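Uncharacterized protein (Pseudomonas aeruginosa UCBPP-PA14, PDB 3FD9) is a transcriptional anti-activator of the type III secretion regulon that probably blocks self-association and DNA binding of the activator ExsA until ExsC relieves the block. Local coordinates at residues P120-S125 against A176-T181; W110-S113 against A118-G121. One frame throughout, in Å; residues are numbered along the deposited sequence.

Contact 1 (P120-S125 against A176-T181); sequences PGWRLS and AGKLET
Lys-178 lays the aliphatic part of its side chain over one face of the Trp-122 indole. Lys-178 CB sits 3.7 Å from the centroid of the Trp-122 six-membered ring, 25° off the ring normal, which makes a CH-pi contact. With CG anti to the carbonyl carbon (chi1 -62°) and the chain extended beyond it, Lys-178 CD also comes over the indole, offset toward the rim, 3.7 Å from Trp-122 CZ2. The lysine chain and the indole cross at about a right angle. Leu-179 meets Trp-122 differently: Leu-179 CD2 comes to the ring edge, near the plane, 4.0 Å from Trp-122 CE3. That methyl also serves Arg-123. Leu-179 CD2 packs against Arg-123 CG at 3.9 Å and covers the centre of one guanidinium face, 4.0 Å from Arg-123 CZ.

The two segments belong to helices 119-147 and 157-189, the arms of the long helical hairpin of ExsD. Locally their N-to-C directions differ by 136°, with the axes 10.1 Å apart, so the arms run roughly antiparallel and are joined here by side chains, without a hydrogen bond between the segments.

Further out, Leu-179 also touches Ile-119 and Leu-126 of the opposing arm. The polar end of Arg-123 forms a salt bridge with Glu-112, near Arg-38 and Arg-42 of a second subunit. Lys-178 NZ makes a long, weak ion pair with Glu-174 on its own helix.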
# COMPACT_ATOMS: atom_id res chain seq x y z
N PRO A 120 -18.35 16.05 -12.05
CA PRO A 120 -17.01 15.84 -11.49
C PRO A 120 -16.94 16.31 -10.06
O PRO A 120 -16.41 15.60 -9.21
CB PRO A 120 -16.12 16.72 -12.36
CG PRO A 120 -16.86 16.82 -13.65
CD PRO A 120 -18.31 16.80 -13.32
N GLY A 121 -17.51 17.48 -9.78
CA GLY A 121 -17.50 18.04 -8.45
C GLY A 121 -18.22 17.17 -7.44
O GLY A 121 -17.76 17.02 -6.30
N TRP A 122 -19.34 16.59 -7.85
CA TRP A 122 -20.08 15.70 -6.96
C TRP A 122 -19.25 14.48 -6.56
O TRP A 122 -19.24 14.10 -5.38
CB TRP A 122 -21.39 15.25 -7.61
CG TRP A 122 -22.30 16.37 -7.99
CD1 TRP A 122 -22.25 17.66 -7.54
CD2 TRP A 122 -23.43 16.30 -8.87
NE1 TRP A 122 -23.26 18.40 -8.10
CE2 TRP A 122 -24.01 17.58 -8.92
CE3 TRP A 122 -24.01 15.27 -9.62
CZ2 TRP A 122 -25.13 17.87 -9.70
CZ3 TRP A 122 -25.12 15.56 -10.39
CH2 TRP A 122 -25.67 16.85 -10.42
N ARG A 123 -18.57 13.88 -7.53
CA ARG A 123 -17.81 12.66 -7.29
C ARG A 123 -16.76 12.84 -6.21
O ARG A 123 -16.74 12.08 -5.23
CB ARG A 123 -17.16 12.15 -8.57
CG ARG A 123 -18.15 11.54 -9.55
CD ARG A 123 -17.47 10.85 -10.71
NE ARG A 123 -18.46 10.37 -11.67
CZ ARG A 123 -19.37 9.43 -11.39
NH1 ARG A 123 -19.42 8.88 -10.19
NH2 ARG A 123 -20.24 9.05 -12.32
N LEU A 124 -15.90 13.83 -6.38
CA LEU A 124 -14.83 14.05 -5.41
C LEU A 124 -15.42 14.46 -4.07
O LEU A 124 -14.89 14.10 -3.02
CB LEU A 124 -13.81 15.07 -5.92
CG LEU A 124 -14.24 16.52 -6.09
CD1 LEU A 124 -14.08 17.27 -4.77
CD2 LEU A 124 -13.40 17.18 -7.17
N SER A 125 -16.52 15.21 -4.10
CA SER A 125 -17.19 15.57 -2.86
C SER A 125 -17.57 14.32 -2.08
O SER A 125 -17.49 14.30 -0.85
CB SER A 125 -18.44 16.42 -3.14
OG SER A 125 -18.08 17.69 -3.66
N ALA A 176 -25.26 10.97 -3.88
CA ALA A 176 -25.52 9.68 -4.51
C ALA A 176 -26.80 9.71 -5.34
O ALA A 176 -26.93 8.98 -6.32
CB ALA A 176 -25.59 8.58 -3.46
N GLY A 177 -27.74 10.56 -4.93
CA GLY A 177 -29.00 10.69 -5.64
C GLY A 177 -28.81 11.36 -6.99
O GLY A 177 -29.22 10.82 -8.02
N LYS A 178 -28.20 12.54 -6.97
CA LYS A 178 -27.91 13.28 -8.20
C LYS A 178 -27.11 12.43 -9.18
O LYS A 178 -27.35 12.46 -10.38
CB LYS A 178 -27.14 14.55 -7.88
CG LYS A 178 -27.85 15.55 -6.99
CD LYS A 178 -26.92 16.71 -6.65
CE LYS A 178 -27.63 17.85 -5.94
NZ LYS A 178 -26.69 18.96 -5.63
N LEU A 179 -26.14 11.69 -8.65
CA LEU A 179 -25.26 10.89 -9.47
C LEU A 179 -25.98 9.68 -10.05
O LEU A 179 -25.65 9.20 -11.13
CB LEU A 179 -24.04 10.43 -8.67
CG LEU A 179 -23.00 11.50 -8.33
CD1 LEU A 179 -22.20 11.10 -7.12
CD2 LEU A 179 -22.09 11.76 -9.52
N GLU A 180 -26.96 9.17 -9.31
CA GLU A 180 -27.72 8.03 -9.79
C GLU A 180 -28.56 8.48 -10.98
O GLU A 180 -28.67 7.79 -11.98
CB GLU A 180 -28.62 7.46 -8.69
CG GLU A 180 -28.71 5.93 -8.70
CD GLU A 180 -29.25 5.38 -10.01
OE1 GLU A 180 -30.39 5.73 -10.38
OE2 GLU A 180 -28.54 4.59 -10.66
N THR A 181 -29.14 9.67 -10.86
CA THR A 181 -29.92 10.24 -11.94
C THR A 181 -29.05 10.49 -13.18
O THR A 181 -29.40 10.10 -14.28
CB THR A 181 -30.61 11.55 -11.52
OG1 THR A 181 -31.40 11.32 -10.34
CG2 THR A 181 -31.51 12.07 -12.63

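Contact 2 (W110-S113 against A118-G121); sequences WWES and AIPG
Glu-112 and Ile-119 face each other across a turn between two helices. Helix 96-115 ends here, and a short link leads into helix 119-147, the first arm of the helical hairpin. The closest pair of CA atoms, those of Ser-113 and Ile-119, is 6.3 Å apart.

Van der Waals contact, without a hydrogen bond, joins the two segments. The Glu-112 side chain and Ile-119 cross at about a right angle. Each branch of the isoleucine meets a different part of the glutamate. On the longer branch, Ile-119 CG1 is anti to the carbonyl carbon (chi1 -65°) and the chain is extended beyond it. This brings Ile-119 CD1 onto the methylene carbon CG of Glu-112 at 3.9 Å. On the shorter branch, Ile-119 CG2 lies beside the carboxylate, 3.6 Å from OE1 of Glu-112. Ile-119 also touches Leu-179 and Ala-182 of helix 157-189, so this residue links the turn to the second arm.

The carboxylate finds its partner just beyond the facing segment, in Arg-123 of the same helix. With CG anti to the backbone N (chi1 -162°), the extended Glu-112 chain carries its carboxylate past Ile-119. There OE2 accepts salt bridges from Arg-123 and from Arg-38 of a second subunit. This buried acid is therefore shared between the hairpin and a neighbouring chain, and the two cations probably favour its charged form.

The remaining contact sets a polar atom against a carbon. Pro-120 lies in the first turn of its helix. The Ser-113 hydroxyl is hydrogen-bonded to Gly-109 O one turn back, and Ser-113 OG lies against the proline ring, 3.2 Å from Pro-120 CG and 3.8 Å from Pro-120 CD.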
# COMPACT_ATOMS: atom_id res chain seq x y z
N TRP A 110 -14.53 12.87 -19.14
CA TRP A 110 -14.72 14.10 -19.89
C TRP A 110 -16.10 14.12 -20.56
O TRP A 110 -16.88 15.04 -20.35
CB TRP A 110 -13.61 14.28 -20.92
CG TRP A 110 -13.76 15.50 -21.73
CD1 TRP A 110 -13.26 16.74 -21.44
CD2 TRP A 110 -14.47 15.63 -22.96
NE1 TRP A 110 -13.61 17.63 -22.43
CE2 TRP A 110 -14.35 16.97 -23.38
CE3 TRP A 110 -15.18 14.74 -23.77
CZ2 TRP A 110 -14.93 17.44 -24.55
CZ3 TRP A 110 -15.76 15.21 -24.93
CH2 TRP A 110 -15.63 16.55 -25.31
N TRP A 111 -16.41 13.10 -21.35
CA TRP A 111 -17.73 12.99 -21.96
C TRP A 111 -18.80 13.24 -20.92
O TRP A 111 -19.63 14.14 -21.06
CB TRP A 111 -17.92 11.60 -22.57
CG TRP A 111 -19.26 11.40 -23.20
CD1 TRP A 111 -19.73 12.00 -24.33
CD2 TRP A 111 -20.31 10.55 -22.74
NE1 TRP A 111 -21.00 11.57 -24.61
CE2 TRP A 111 -21.38 10.67 -23.64
CE3 TRP A 111 -20.45 9.68 -21.65
CZ2 TRP A 111 -22.57 9.97 -23.49
CZ3 TRP A 111 -21.63 8.98 -21.50
CH2 TRP A 111 -22.68 9.13 -22.42
N GLU A 112 -18.78 12.45 -19.86
CA GLU A 112 -19.72 12.60 -18.76
C GLU A 112 -19.97 14.06 -18.36
O GLU A 112 -21.11 14.45 -18.09
CB GLU A 112 -19.17 11.84 -17.56
CG GLU A 112 -20.17 11.52 -16.50
CD GLU A 112 -19.52 10.88 -15.31
OE1 GLU A 112 -18.47 11.39 -14.87
OE2 GLU A 112 -20.06 9.86 -14.83
N SER A 113 -18.91 14.86 -18.32
CA SER A 113 -18.99 16.26 -17.90
C SER A 113 -19.81 17.12 -18.85
O SER A 113 -20.42 18.09 -18.41
CB SER A 113 -17.59 16.88 -17.79
OG SER A 113 -16.83 16.27 -16.76
N ALA A 118 -21.51 19.58 -13.41
CA ALA A 118 -21.44 19.57 -11.95
C ALA A 118 -21.00 18.21 -11.42
O ALA A 118 -20.60 18.09 -10.26
CB ALA A 118 -22.78 19.97 -11.35
N ILE A 119 -21.08 17.21 -12.28
CA ILE A 119 -20.79 15.82 -11.92
C ILE A 119 -19.40 15.61 -11.34
O ILE A 119 -19.27 15.04 -10.25
CB ILE A 119 -20.96 14.88 -13.12
CG1 ILE A 119 -22.41 14.85 -13.58
CG2 ILE A 119 -20.50 13.48 -12.76
CD1 ILE A 119 -22.72 13.67 -14.49
N PRO A 120 -18.35 16.05 -12.05
CA PRO A 120 -17.01 15.84 -11.49
C PRO A 120 -16.94 16.31 -10.06
O PRO A 120 -16.41 15.60 -9.21
CB PRO A 120 -16.12 16.72 -12.36
CG PRO A 120 -16.86 16.82 -13.65
CD PRO A 120 -18.31 16.80 -13.32
N GLY A 121 -17.51 17.48 -9.78
CA GLY A 121 -17.50 18.04 -8.45
C GLY A 121 -18.22 17.17 -7.44
O GLY A 121 -17.76 17.02 -6.30

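In the fold
Contacts 1 and 2 lie on the same side of the chain's centre, with their own centres 9 Å apart. They share Pro-120 and Gly-121 near the start of helix 119-147. Contact 2 lies where the chain passes from helix 96-115 into this helix, and contact 1 joins it to the returning helix 157-189. Two direct links connect the contacts. The salt bridge between Arg-123 NH2 and Glu-112 OE2 measures 2.6 Å. Leu-179 CD2 packs on Ile-119 CG2 at 4.0 Å. The charged pair ties helix 119-147 to helix 96-115; the Leu-179 and Ile-119 pair joins the two arms of the hairpin.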